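Local structure of prolyl 4-hydroxylase (Paramecium bursaria Chlorella virus 1, 5C5T) at residues Gln133-Tyr136 with His137-Asp140; Trp89-Pro92 with Gly93-Glu96; Asp142-Asp145 with Asp146-Lys150. The protein probably hydroxylates prolyl residues of collagen-like chains as a 2-oxoglutarate-dependent, non-haem iron dioxygenase. All blocks are in the same frame, centred on the assembly; numbering follows the deposited sequence.

Contact 1. Residues Gln133-Tyr136 with His137-Asp140; sequences QYYY and HHYD. With ZN (zinc ion), chain D; AKG (2-oxoglutaric acid), chain C.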
loop_
_atom_site.group_PDB
_atom_site.type_symbol
_atom_site.label_atom_id
_atom_site.label_comp_id
_atom_site.label_asym_id
_atom_site.label_seq_id
_atom_site.Cartn_x
_atom_site.Cartn_y
_atom_site.Cartn_z
ATOM N N GLN A 133 -10.252 -9.535 11.076
ATOM C CA GLN A 133 -10.354 -8.838 9.793
ATOM C C GLN A 133 -9.100 -9.093 8.943
ATOM O O GLN A 133 -8.018 -9.392 9.452
ATOM C CB GLN A 133 -10.609 -7.348 10.011
ATOM C CG GLN A 133 -11.995 -7.102 10.598
ATOM C CD GLN A 133 -12.454 -5.688 10.499
ATOM O OE1 GLN A 133 -11.755 -4.773 10.858
ATOM N NE2 GLN A 133 -13.659 -5.499 9.990
ATOM N N TYR A 134 -9.290 -9.011 7.629
ATOM C CA TYR A 134 -8.302 -9.494 6.671
ATOM C C TYR A 134 -8.683 -8.993 5.288
ATOM O O TYR A 134 -9.740 -8.435 5.121
ATOM C CB TYR A 134 -8.233 -11.021 6.647
ATOM C CG TYR A 134 -9.506 -11.697 6.222
ATOM C CD1 TYR A 134 -10.545 -11.930 7.144
ATOM C CD2 TYR A 134 -9.702 -12.064 4.892
ATOM C CE1 TYR A 134 -11.707 -12.555 6.754
ATOM C CE2 TYR A 134 -10.867 -12.683 4.505
ATOM C CZ TYR A 134 -11.860 -12.920 5.440
ATOM O OH TYR A 134 -13.031 -13.532 5.073
ATOM N N TYR A 135 -7.789 -9.192 4.318
ATOM C CA TYR A 135 -8.021 -8.821 2.900
ATOM C C TYR A 135 -7.528 -10.008 2.067
ATOM O O TYR A 135 -6.316 -10.180 1.912
ATOM C CB TYR A 135 -7.274 -7.515 2.531
ATOM C CG TYR A 135 -7.723 -6.810 1.251
ATOM C CD1 TYR A 135 -8.485 -7.455 0.268
ATOM C CD2 TYR A 135 -7.360 -5.481 1.040
ATOM C CE1 TYR A 135 -8.879 -6.783 -0.878
ATOM C CE2 TYR A 135 -7.736 -4.814 -0.105
ATOM C CZ TYR A 135 -8.521 -5.442 -1.043
ATOM O OH TYR A 135 -8.895 -4.774 -2.190
ATOM N N TYR A 136 -8.456 -10.827 1.546
ATOM C CA TYR A 136 -8.125 -12.003 0.718
ATOM C C TYR A 136 -7.240 -11.674 -0.482
ATOM O O TYR A 136 -7.301 -10.572 -0.983
ATOM C CB TYR A 136 -9.394 -12.651 0.195
ATOM C CG TYR A 136 -9.231 -13.969 -0.521
ATOM C CD1 TYR A 136 -8.948 -15.136 0.182
ATOM C CD2 TYR A 136 -9.409 -14.058 -1.895
ATOM C CE1 TYR A 136 -8.806 -16.349 -0.473
ATOM C CE2 TYR A 136 -9.286 -15.271 -2.557
ATOM C CZ TYR A 136 -8.987 -16.417 -1.836
ATOM O OH TYR A 136 -8.864 -17.639 -2.468
ATOM N N HIS A 137 -6.433 -12.632 -0.943
ATOM C CA HIS A 137 -5.456 -12.316 -1.996
ATOM C C HIS A 137 -6.072 -11.735 -3.264
ATOM O O HIS A 137 -7.121 -12.131 -3.735
ATOM C CB HIS A 137 -4.567 -13.525 -2.333
ATOM C CG HIS A 137 -5.285 -14.761 -2.755
ATOM N ND1 HIS A 137 -5.864 -14.914 -3.999
ATOM C CD2 HIS A 137 -5.471 -15.937 -2.106
ATOM C CE1 HIS A 137 -6.388 -16.126 -4.091
ATOM N NE2 HIS A 137 -6.151 -16.767 -2.961
ATOM N N HIS A 138 -5.375 -10.743 -3.788
ATOM C CA HIS A 138 -5.853 -9.995 -4.932
ATOM C C HIS A 138 -4.660 -9.300 -5.597
ATOM O O HIS A 138 -3.528 -9.293 -5.078
ATOM C CB HIS A 138 -6.880 -8.958 -4.471
ATOM C CG HIS A 138 -6.310 -7.992 -3.494
ATOM N ND1 HIS A 138 -6.123 -8.271 -2.154
ATOM C CD2 HIS A 138 -5.855 -6.742 -3.686
ATOM C CE1 HIS A 138 -5.529 -7.243 -1.580
ATOM N NE2 HIS A 138 -5.350 -6.300 -2.490
ATOM N N TYR A 139 -4.932 -8.698 -6.750
ATOM C CA TYR A 139 -4.028 -7.695 -7.351
ATOM C C TYR A 139 -4.587 -6.279 -7.151
ATOM O O TYR A 139 -5.788 -6.091 -7.081
ATOM C CB TYR A 139 -3.861 -7.939 -8.841
ATOM C CG TYR A 139 -3.606 -9.393 -9.204
ATOM C CD1 TYR A 139 -2.349 -9.953 -9.032
ATOM C CD2 TYR A 139 -4.607 -10.188 -9.765
ATOM C CE1 TYR A 139 -2.090 -11.211 -9.393
ATOM C CE2 TYR A 139 -4.347 -11.500 -10.108
ATOM C CZ TYR A 139 -3.086 -11.994 -9.909
ATOM O OH TYR A 139 -2.766 -13.282 -10.251
ATOM N N ASP A 140 -3.721 -5.283 -7.118
ATOM C CA ASP A 140 -4.185 -3.899 -6.904
ATOM C C ASP A 140 -4.590 -3.194 -8.209
ATOM O O ASP A 140 -5.054 -2.066 -8.180
ATOM C CB ASP A 140 -3.115 -3.077 -6.165
ATOM C CG ASP A 140 -3.110 -3.311 -4.646
ATOM O OD1 ASP A 140 -3.973 -4.065 -4.135
ATOM O OD2 ASP A 140 -2.242 -2.706 -3.952
HETATM ZN ZN ZN D . -3.912 -4.792 -2.255
HETATM C C1 AKG C . -4.672 -3.226 -0.013
HETATM O O1 AKG C . -5.273 -2.388 0.726
HETATM O O2 AKG C . -4.875 -3.190 -1.255
HETATM C C2 AKG C . -3.836 -4.311 0.608
HETATM O O5 AKG C . -3.531 -5.243 -0.084
HETATM C C3 AKG C . -3.415 -4.209 2.083
HETATM C C4 AKG C . -2.494 -5.329 2.491
HETATM C C5 AKG C . -2.382 -5.464 3.988
HETATM O O3 AKG C . -3.315 -5.057 4.734
HETATM O O4 AKG C . -1.329 -5.971 4.481
#
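This is a local metal-site contact, in which Tyr135 stacks on His138 round the corner that strand 134-138 turns at His137. His138 and Asp140 are the HxD part of the metal-binding triad of 2-oxoglutarate oxygenases, which His207 completes. The two rings lie face to face, centroids 3.8 Å apart and planes inclined by 15°, and His138 CE1 sits over the centre of the tyrosine ring. The imidazole is gripped at both nitrogens. His138 ND1 donates to Tyr136 O over 2.8 Å in a nearly straight bond (166°) lying close to the ring plane, while His138 NE2 binds the zinc at 2.1 Å. With CG set between its backbone N and carbonyl carbon (chi1 60°), His138 reaches back to that carbonyl and forward to the metal at once. Together the ND1 bond and the metal bond fix the rotation of the imidazole. Asp140 OD1 binds the ion at 2.0 Å, and 2-oxoglutarate chelates it through O2 and O5; Tyr135 CE2 lies 3.5 Å from C1 of this cosubstrate, so the same phenol ring borders both ligand and metal histidine. On the outer side of the corner the Tyr136 and His137 side chains run alongside each other in the same direction, their rings inclined obliquely with centroids 3.9 Å apart. Asp140 OD2 is held by Thr156 and Trp223, and strand 134-138 lies between strands 83-84 and 207-209, the latter bringing His207 to the metal.

Contact 2. Residues Trp89-Pro92 with Gly93-Glu96; sequences WFMP and GEHE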
loop_
_atom_site.group_PDB
_atom_site.type_symbol
_atom_site.label_atom_id
_atom_site.label_comp_id
_atom_site.label_asym_id
_atom_site.label_seq_id
_atom_site.Cartn_x
_atom_site.Cartn_y
_atom_site.Cartn_z
ATOM N N TRP A 89 -10.712 8.061 3.131
ATOM C CA TRP A 89 -9.884 8.739 2.118
ATOM C C TRP A 89 -9.517 10.169 2.476
ATOM O O TRP A 89 -10.336 10.890 3.011
ATOM C CB TRP A 89 -10.589 8.796 0.767
ATOM C CG TRP A 89 -10.921 7.462 0.177
ATOM C CD1 TRP A 89 -12.096 6.785 0.315
ATOM C CD2 TRP A 89 -10.098 6.669 -0.723
ATOM N NE1 TRP A 89 -12.060 5.616 -0.428
ATOM C CE2 TRP A 89 -10.839 5.515 -1.052
ATOM C CE3 TRP A 89 -8.831 6.824 -1.272
ATOM C CZ2 TRP A 89 -10.329 4.515 -1.889
ATOM C CZ3 TRP A 89 -8.321 5.822 -2.115
ATOM C CH2 TRP A 89 -9.076 4.708 -2.427
ATOM N N PHE A 90 -8.311 10.582 2.088
ATOM C CA PHE A 90 -7.822 11.942 2.318
ATOM C C PHE A 90 -7.729 12.692 1.003
ATOM O O PHE A 90 -7.259 12.141 -0.021
ATOM C CB PHE A 90 -6.447 11.909 2.988
ATOM C CG PHE A 90 -6.485 11.541 4.441
ATOM C CD1 PHE A 90 -6.592 10.234 4.812
ATOM C CD2 PHE A 90 -6.448 12.497 5.438
ATOM C CE1 PHE A 90 -6.683 9.861 6.124
ATOM C CE2 PHE A 90 -6.494 12.120 6.798
ATOM C CZ PHE A 90 -6.615 10.782 7.131
ATOM N N MET A 91 -8.238 13.926 1.009
ATOM C CA MET A 91 -8.071 14.837 -0.106
ATOM C C MET A 91 -6.620 15.281 -0.221
ATOM O O MET A 91 -5.889 15.258 0.775
ATOM C CB MET A 91 -8.968 16.052 0.041
ATOM C CG MET A 91 -10.464 15.709 0.132
ATOM S SD MET A 91 -11.107 14.957 -1.366
ATOM C CE MET A 91 -11.269 13.258 -0.935
ATOM N N PRO A 92 -6.206 15.648 -1.443
ATOM C CA PRO A 92 -4.881 16.239 -1.651
ATOM C C PRO A 92 -4.710 17.423 -0.704
ATOM O O PRO A 92 -5.642 18.230 -0.557
ATOM C CB PRO A 92 -4.908 16.672 -3.110
ATOM C CG PRO A 92 -5.940 15.787 -3.765
ATOM C CD PRO A 92 -6.969 15.537 -2.697
ATOM N N GLY A 93 -3.584 17.496 0.003
ATOM C CA GLY A 93 -3.332 18.625 0.885
ATOM C C GLY A 93 -4.136 18.702 2.179
ATOM O O GLY A 93 -4.024 19.665 2.927
ATOM N N GLU A 94 -4.908 17.651 2.488
ATOM C CA GLU A 94 -5.763 17.658 3.665
ATOM C C GLU A 94 -4.933 17.663 4.948
ATOM O O GLU A 94 -5.309 18.291 5.946
ATOM C CB GLU A 94 -6.718 16.437 3.651
ATOM C CG GLU A 94 -7.681 16.419 4.795
ATOM C CD GLU A 94 -8.731 15.347 4.710
ATOM O OE1 GLU A 94 -8.991 14.860 3.590
ATOM O OE2 GLU A 94 -9.340 15.019 5.769
ATOM N N HIS A 95 -3.821 16.930 4.908
ATOM C CA HIS A 95 -3.003 16.687 6.091
ATOM C C HIS A 95 -1.500 16.654 5.784
ATOM O O HIS A 95 -1.069 16.121 4.778
ATOM C CB HIS A 95 -3.436 15.391 6.741
ATOM C CG HIS A 95 -3.042 15.316 8.171
ATOM N ND1 HIS A 95 -1.735 15.132 8.567
ATOM C CD2 HIS A 95 -3.762 15.490 9.302
ATOM C CE1 HIS A 95 -1.670 15.165 9.884
ATOM N NE2 HIS A 95 -2.888 15.373 10.356
ATOM N N GLU A 96 -0.710 17.293 6.644
ATOM C CA GLU A 96 0.711 17.375 6.413
ATOM C C GLU A 96 1.405 16.007 6.352
ATOM O O GLU A 96 2.368 15.860 5.597
ATOM C CB GLU A 96 1.384 18.261 7.494
ATOM C CG GLU A 96 1.244 17.744 8.914
ATOM C CD GLU A 96 2.437 16.913 9.385
ATOM O OE1 GLU A 96 3.415 16.781 8.619
ATOM O OE2 GLU A 96 2.389 16.390 10.523
#
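Two hydrogen bonds close the link between strand 86-89 and helix 96-109, one from backbone to backbone and one from backbone to the carboxylate of Glu94. The first belongs to a type II beta turn from Met91 to Glu94: Glu94 N donates to Met91 O over 3.1 Å, coming from above the carbonyl plane. Gly93 takes the positive phi that this turn needs at its third position, following Pro92 at the second. The second runs the other way, from Met91 N to Glu94 OE1 at 2.8 Å, with an N-H...O angle of 156° and the hydrogen-bonded N lying nearly on the line of the C-O bond. Glu94 can make it because its CG stands anti to the backbone N (chi1 -177°) and the chain stays extended beyond, carrying the carboxylate back across the turn. A further hydrogen bond caps helix 96-109, where His95 ND1, at the N-cap, accepts from Val97 N.

Van der Waals contact accompanies these bonds. The Glu94 side chain crosses that of Phe90 at about a right angle, its CD 3.7 Å from Phe90 CD2 and the carboxylate plane turned 41° from the ring. The ring itself makes nonpolar contact with Leu53 and Ala57 of helix 47-59 and with Val126 of strand 120-129.

Charge completes the set: Lys60 forms a salt bridge with Glu94 OE2, a hydrogen bond with Trp89 O and a cation-pi contact with Phe90. With OE1 on a backbone N-H and OE2 on an ammonium group, the carboxylate of Glu94 is held at both oxygens and probably stays ionised at this exposed turn.

Contact 3. Residues Asp142-Asp145 with Asp146-Lys150; sequences DDCD and DACPK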
loop_
_atom_site.group_PDB
_atom_site.type_symbol
_atom_site.label_atom_id
_atom_site.label_comp_id
_atom_site.label_asym_id
_atom_site.label_seq_id
_atom_site.Cartn_x
_atom_site.Cartn_y
_atom_site.Cartn_z
ATOM N N ASP A 142 -6.311 -3.868 -12.455
ATOM C CA ASP A 142 -7.208 -4.602 -13.313
ATOM C C ASP A 142 -6.505 -5.671 -14.168
ATOM O O ASP A 142 -5.582 -5.368 -14.950
ATOM C CB ASP A 142 -7.920 -3.594 -14.215
ATOM C CG ASP A 142 -9.226 -3.111 -13.642
ATOM O OD1 ASP A 142 -9.303 -2.826 -12.424
ATOM O OD2 ASP A 142 -10.182 -3.021 -14.449
ATOM N N ASP A 143 -6.919 -6.933 -14.048
ATOM C CA ASP A 143 -6.332 -7.955 -14.900
ATOM C C ASP A 143 -6.794 -7.788 -16.357
ATOM O O ASP A 143 -7.976 -7.896 -16.681
ATOM C CB ASP A 143 -6.663 -9.369 -14.388
ATOM C CG ASP A 143 -5.835 -10.458 -15.057
ATOM O OD1 ASP A 143 -4.879 -10.154 -15.804
ATOM O OD2 ASP A 143 -6.132 -11.651 -14.821
ATOM N N CYS A 144 -5.837 -7.508 -17.223
ATOM C CA CYS A 144 -6.132 -7.073 -18.587
ATOM C C CYS A 144 -5.074 -7.565 -19.568
ATOM O O CYS A 144 -3.948 -7.897 -19.196
ATOM C CB CYS A 144 -6.224 -5.549 -18.671
ATOM S SG CYS A 144 -4.655 -4.723 -18.170
ATOM N N ASP A 145 -5.449 -7.622 -20.841
ATOM C CA ASP A 145 -4.518 -7.979 -21.890
ATOM C C ASP A 145 -4.639 -6.953 -23.015
ATOM O O ASP A 145 -3.737 -6.143 -23.249
ATOM C CB ASP A 145 -4.793 -9.393 -22.394
ATOM C CG ASP A 145 -3.817 -9.828 -23.474
ATOM O OD1 ASP A 145 -2.719 -9.244 -23.578
ATOM O OD2 ASP A 145 -4.144 -10.769 -24.222
ATOM N N ASP A 146 -5.767 -6.957 -23.707
ATOM C CA ASP A 146 -5.890 -6.087 -24.859
ATOM C C ASP A 146 -6.703 -4.823 -24.609
ATOM O O ASP A 146 -6.841 -3.986 -25.502
ATOM C CB ASP A 146 -6.482 -6.877 -26.000
ATOM C CG ASP A 146 -5.475 -7.824 -26.605
ATOM O OD1 ASP A 146 -4.366 -7.346 -26.962
ATOM O OD2 ASP A 146 -5.781 -9.036 -26.698
ATOM N N ALA A 147 -7.230 -4.683 -23.404
ATOM C CA ALA A 147 -8.036 -3.517 -23.059
ATOM C C ALA A 147 -7.653 -2.957 -21.685
ATOM O O ALA A 147 -8.506 -2.759 -20.808
ATOM C CB ALA A 147 -9.519 -3.880 -23.080
ATOM N N CYS A 148 -6.357 -2.740 -21.484
ATOM C CA CYS A 148 -5.892 -2.307 -20.166
ATOM C C CYS A 148 -6.340 -0.863 -19.940
ATOM O O CYS A 148 -6.215 -0.015 -20.843
ATOM C CB CYS A 148 -4.361 -2.448 -20.040
ATOM S SG CYS A 148 -3.760 -4.112 -19.912
ATOM N N PRO A 149 -6.866 -0.561 -18.746
ATOM C CA PRO A 149 -7.357 0.809 -18.516
ATOM C C PRO A 149 -6.245 1.850 -18.630
ATOM O O PRO A 149 -5.083 1.577 -18.305
ATOM C CB PRO A 149 -7.920 0.752 -17.093
ATOM C CG PRO A 149 -7.227 -0.350 -16.453
ATOM C CD PRO A 149 -6.980 -1.381 -17.532
ATOM N N LYS A 150 -6.591 3.052 -19.074
ATOM C CA LYS A 150 -5.572 4.038 -19.320
ATOM C C LYS A 150 -5.034 4.575 -17.986
ATOM O O LYS A 150 -3.920 5.085 -17.942
ATOM C CB LYS A 150 -6.121 5.161 -20.201
ATOM C CG LYS A 150 -6.514 4.705 -21.585
ATOM C CD LYS A 150 -5.321 4.604 -22.522
ATOM C CE LYS A 150 -5.791 4.344 -23.964
ATOM N NZ LYS A 150 -6.263 2.921 -24.165
HETATM O O HOH W 1 -4.241 -2.788 -23.354
#
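The backbone doubles back between Cys144 and Cys148, and the end-to-end directions of Asp142-Asp145 and Asp146-Pro149 differ by 154°. The CA atoms of Cys144 and Cys148 come within 5.0 Å of each other. One water bridges the arms: it accepts from Cys148 N at 2.8 Å and donates weakly to Asp145 O.

A disulfide staples the two arms, Cys144 SG to Cys148 SG at 2.1 Å, with a torsion of 94° about the S-S bond, near the relaxed value. The half-cystines reach it differently: Cys144 SG lies between its backbone N and carbonyl carbon, whereas Cys148 SG is anti to its carbonyl carbon. Next to the bridge, Pro149 CD touches Cys144 SG at 4.1 Å, and the CG of the same proline rests 4.0 Å from Asp142 CB. At the far end of the bend the Asp145 and Asp146 side chains extend together from the turn, with their OD2 atoms 3.4 Å apart and carboxylate planes inclined by 32°.

Lys200 forms a salt bridge with Asp145 OD1, which probably eases the repulsion between the paired carboxylates, and Arg199 binds the carbonyls of Cys148 and Pro149. Covalent closure thus holds a loop without regular secondary structure, while Lys200 probably offsets part of the negative charge at its tip.

Overall arrangement
All three contacts are local and near the surface, yet they serve different places in one fold. Contact 1 lies nearest the chain centre and works on the zinc and 2-oxoglutarate through aromatic and metal-binding groups. Contact 2 joins edge strand 86-89 of the larger sheet to helix 96-109 by a turn and a carboxylate bonded back to Met91 N, its nearest atoms about 9 Å from contact 1. Contact 3 adjoins contact 1 in sequence and belongs to the loop between strands 134-138 and 153-162; there a disulfide does the holding. Acidic groups thus bind metal in contact 1, a backbone N-H and lysine in contact 2, and crowd each other in contact 3.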